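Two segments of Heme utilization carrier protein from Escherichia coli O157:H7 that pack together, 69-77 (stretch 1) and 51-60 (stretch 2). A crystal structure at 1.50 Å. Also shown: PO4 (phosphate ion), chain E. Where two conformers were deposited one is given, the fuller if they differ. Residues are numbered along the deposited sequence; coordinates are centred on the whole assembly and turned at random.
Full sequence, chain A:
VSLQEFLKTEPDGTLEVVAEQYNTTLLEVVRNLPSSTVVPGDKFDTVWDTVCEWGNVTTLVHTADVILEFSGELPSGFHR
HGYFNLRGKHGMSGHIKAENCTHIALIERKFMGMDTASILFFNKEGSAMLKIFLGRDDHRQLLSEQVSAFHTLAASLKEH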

# COMPACT_ATOMS: atom_id res chain seq x y z
N GLU A 69 -6.04 1.68 1.66
CA GLU A 69 -6.87 2.14 0.57
C GLU A 69 -6.94 3.64 0.61
O GLU A 69 -7.02 4.25 1.68
CB GLU A 69 -8.28 1.54 0.61
CG GLU A 69 -8.93 1.47 1.95
CD GLU A 69 -10.06 0.45 1.97
OE1 GLU A 69 -9.82 -0.71 2.38
OE2 GLU A 69 -11.18 0.79 1.54
N PHE A 70 -6.91 4.24 -0.57
CA PHE A 70 -6.93 5.69 -0.70
C PHE A 70 -8.13 6.08 -1.55
O PHE A 70 -8.25 5.65 -2.70
CB PHE A 70 -5.66 6.24 -1.34
CG PHE A 70 -5.74 7.72 -1.64
CD1 PHE A 70 -5.52 8.65 -0.64
CD2 PHE A 70 -6.04 8.18 -2.92
CE1 PHE A 70 -5.60 10.01 -0.90
CE2 PHE A 70 -6.11 9.54 -3.19
CZ PHE A 70 -5.89 10.45 -2.18
N SER A 71 -9.01 6.90 -0.98
CA SER A 71 -10.18 7.40 -1.67
C SER A 71 -9.89 8.82 -2.13
O SER A 71 -9.57 9.69 -1.31
CB SER A 71 -11.41 7.35 -0.76
OG SER A 71 -12.55 7.87 -1.41
N GLY A 72 -9.98 9.05 -3.43
CA GLY A 72 -9.73 10.36 -4.00
C GLY A 72 -9.38 10.21 -5.47
O GLY A 72 -9.41 9.12 -6.03
N GLU A 73 -9.04 11.34 -6.07
CA GLU A 73 -8.70 11.31 -7.49
C GLU A 73 -7.39 10.57 -7.70
O GLU A 73 -6.44 10.73 -6.93
CB GLU A 73 -8.62 12.74 -8.03
CG GLU A 73 -9.96 13.45 -8.00
CD GLU A 73 -9.94 14.77 -8.76
OE1 GLU A 73 -8.86 15.40 -8.85
OE2 GLU A 73 -11.01 15.18 -9.25
N LEU A 74 -7.34 9.75 -8.75
CA LEU A 74 -6.12 9.04 -9.08
C LEU A 74 -5.06 10.02 -9.56
O LEU A 74 -5.32 10.79 -10.49
CB LEU A 74 -6.39 7.98 -10.15
CG LEU A 74 -5.33 6.89 -10.28
CD1 LEU A 74 -5.35 5.99 -9.05
CD2 LEU A 74 -5.49 6.08 -11.56
N PRO A 75 -3.86 10.05 -8.95
CA PRO A 75 -2.83 10.97 -9.42
C PRO A 75 -2.29 10.57 -10.78
O PRO A 75 -2.20 9.39 -11.11
CB PRO A 75 -1.74 10.87 -8.34
CG PRO A 75 -1.96 9.57 -7.67
CD PRO A 75 -3.43 9.25 -7.79
N SER A 76 -1.96 11.58 -11.58
CA SER A 76 -1.23 11.34 -12.81
C SER A 76 0.19 10.88 -12.49
O SER A 76 0.68 11.00 -11.36
CB SER A 76 -1.19 12.60 -13.67
OG SER A 76 -0.28 13.54 -13.14
N GLY A 77 0.87 10.35 -13.51
CA GLY A 77 2.23 9.91 -13.30
C GLY A 77 3.07 10.03 -14.56
O GLY A 77 2.56 10.33 -15.64
P PO4 E . -15.38 6.63 -2.42
O1 PO4 E . -14.08 6.55 -3.21
O2 PO4 E . -15.07 7.02 -0.99
O3 PO4 E . -16.29 7.66 -3.04
O4 PO4 E . -16.08 5.29 -2.41
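Stretch 2, residues 51-60: VCEWGNVTTL

How do the two backbones run against each other? The strand of stretch 2 that runs through Val-57 to Leu-60 lies beside the strand of stretch 1 that includes Glu-69 and Phe-70, the N-to-C directions 169° apart, so the pair is nearly ideally antiparallel, with the axes approaching to 4.5 Å. Glu-69 faces Leu-60 with CA atoms 4.4 Å apart, Phe-70 faces Thr-59 with CA atoms 5.2 Å apart, and Ser-71 faces Thr-58 with CA atoms 4.4 Å apart. The alternation of narrow and wide spacing is that of antiparallel strands, in which the wide pairs carry the hydrogen bonds. Before its strand, stretch 2 makes a type I turn from Val-51 to Trp-54, closed by a hydrogen bond from Trp-54 N to Val-51 O of 3.0 Å.

What holds the strands in this register? Two pairs of reciprocal hydrogen bonds do. Phe-70 N donates to Thr-59 O at 2.8 Å and Thr-59 N to Phe-70 O at 2.9 Å; two residues along, Gly-72 N donates to Val-57 O at 2.9 Å and Val-57 N to Gly-72 O at 3.0 Å. All four are close to straight, with angles of 160° to 165° at the hydrogen. CA-H...O contacts fill the spaces between them, such as Thr-58 CA to Phe-70 O at 3.2 Å and Ser-71 CA to Val-57 O at 3.3 Å. Stretch 1 turns a corner at Gly-72, whose phi/psi of 158/-175 calls for glycine; a CB there would also clash with Phe-70 CE2.

How do the two stretches stay together beyond the corner? A water takes over part of the backbone's work. Water 1 accepts a hydrogen bond from Leu-74 N at 2.9 Å and donates to Val-51 O and Gly-55 O, each at 2.7 Å, tying stretch 1 to both the turn and the residue just after it. Leu-74 itself points its CA-to-CB bond toward stretch 2 and buries the largest area of any residue in the contact. Its CD2 lies 3.8 Å from Val-51 CG1 and 4.1 Å from Cys-52 SG, while its CD1 comes within 3.3 Å of Thr-59 OG1, and its CB is 4.3 Å from Val-57 CG2. The side chain thus spans from the turn to the strand.

Which side chains share each face of the strand pair? Phe-70, Val-57 and Thr-59 lie on one face, all buried. Water 2 sits there, donating to Phe-70 O at 2.9 Å and hydrogen-bonded with Thr-59 OG1 at 2.9 Å. Glu-69, Ser-71, Thr-58 and Leu-60 occupy the other, more open face, where Glu-69 CB packs 3.7 Å from Thr-58 CG2. A phosphate ion, probably from the crystallisation liquor, bridges the strands on this side: Ser-71 OG lies 2.7 Å from both its O1 and O2 atoms, and Thr-58 OG1 makes a weak hydrogen bond to PO4 O1 at 3.1 Å.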

# COMPACT_ATOMS: atom_id res chain seq x y z
N VAL A 51 -8.68 6.62 -15.92
CA VAL A 51 -9.24 6.63 -14.57
C VAL A 51 -8.95 7.96 -13.87
O VAL A 51 -9.72 8.41 -13.01
CB VAL A 51 -8.69 5.43 -13.76
CG1 VAL A 51 -9.19 5.43 -12.30
CG2 VAL A 51 -9.07 4.14 -14.45
N CYS A 52 -7.84 8.61 -14.23
CA CYS A 52 -7.50 9.91 -13.66
C CYS A 52 -8.57 10.96 -13.91
O CYS A 52 -8.56 12.01 -13.26
CB CYS A 52 -6.17 10.41 -14.25
SG CYS A 52 -4.71 9.58 -13.58
N GLU A 53 -9.50 10.71 -14.83
CA GLU A 53 -10.54 11.68 -15.14
C GLU A 53 -11.87 11.39 -14.46
O GLU A 53 -12.80 12.18 -14.59
CB GLU A 53 -10.75 11.74 -16.66
CG GLU A 53 -9.48 12.07 -17.40
CD GLU A 53 -9.70 12.23 -18.88
OE1 GLU A 53 -9.33 13.30 -19.43
OE2 GLU A 53 -10.24 11.30 -19.50
N TRP A 54 -11.96 10.29 -13.71
CA TRP A 54 -13.25 9.78 -13.25
C TRP A 54 -13.74 10.37 -11.94
O TRP A 54 -14.87 10.07 -11.53
CB TRP A 54 -13.18 8.26 -13.10
CG TRP A 54 -13.12 7.50 -14.38
CD1 TRP A 54 -13.17 8.00 -15.65
CD2 TRP A 54 -13.02 6.08 -14.51
NE1 TRP A 54 -13.09 6.98 -16.56
CE2 TRP A 54 -13.00 5.79 -15.89
CE3 TRP A 54 -12.95 5.02 -13.59
CZ2 TRP A 54 -12.92 4.48 -16.38
CZ3 TRP A 54 -12.85 3.72 -14.08
CH2 TRP A 54 -12.83 3.46 -15.46
N GLY A 55 -12.93 11.17 -11.25
CA GLY A 55 -13.31 11.63 -9.92
C GLY A 55 -12.81 10.73 -8.80
O GLY A 55 -11.77 10.08 -8.94
N ASN A 56 -13.53 10.67 -7.69
CA ASN A 56 -13.03 9.93 -6.54
C ASN A 56 -13.16 8.43 -6.75
O ASN A 56 -14.27 7.91 -6.93
CB ASN A 56 -13.76 10.36 -5.27
CG ASN A 56 -13.50 11.82 -4.91
OD1 ASN A 56 -12.35 12.27 -4.90
ND2 ASN A 56 -14.57 12.56 -4.62
N VAL A 57 -12.03 7.74 -6.73
CA VAL A 57 -11.97 6.29 -6.78
C VAL A 57 -11.22 5.80 -5.54
O VAL A 57 -10.62 6.58 -4.80
CB VAL A 57 -11.31 5.77 -8.07
CG1 VAL A 57 -12.15 6.18 -9.30
CG2 VAL A 57 -9.87 6.28 -8.21
N THR A 58 -11.24 4.48 -5.32
CA THR A 58 -10.49 3.87 -4.23
C THR A 58 -9.38 2.99 -4.79
O THR A 58 -9.65 2.00 -5.48
CB THR A 58 -11.40 3.04 -3.33
OG1 THR A 58 -12.46 3.88 -2.84
CG2 THR A 58 -10.60 2.47 -2.15
N THR A 59 -8.14 3.34 -4.47
CA THR A 59 -6.97 2.58 -4.86
C THR A 59 -6.51 1.75 -3.67
O THR A 59 -6.39 2.28 -2.56
CB THR A 59 -5.84 3.52 -5.31
OG1 THR A 59 -6.31 4.33 -6.39
CG2 THR A 59 -4.63 2.72 -5.76
N LEU A 60 -6.28 0.47 -3.90
CA LEU A 60 -6.01 -0.48 -2.84
C LEU A 60 -4.72 -1.25 -3.11
O LEU A 60 -4.49 -1.70 -4.24
CB LEU A 60 -7.20 -1.45 -2.69
CG LEU A 60 -7.19 -2.55 -1.62
CD1 LEU A 60 -8.60 -2.79 -1.09
CD2 LEU A 60 -6.59 -3.83 -2.17
O HOH W 1 -9.60 9.69 -10.58
O HOH W 2 -7.63 6.73 -5.33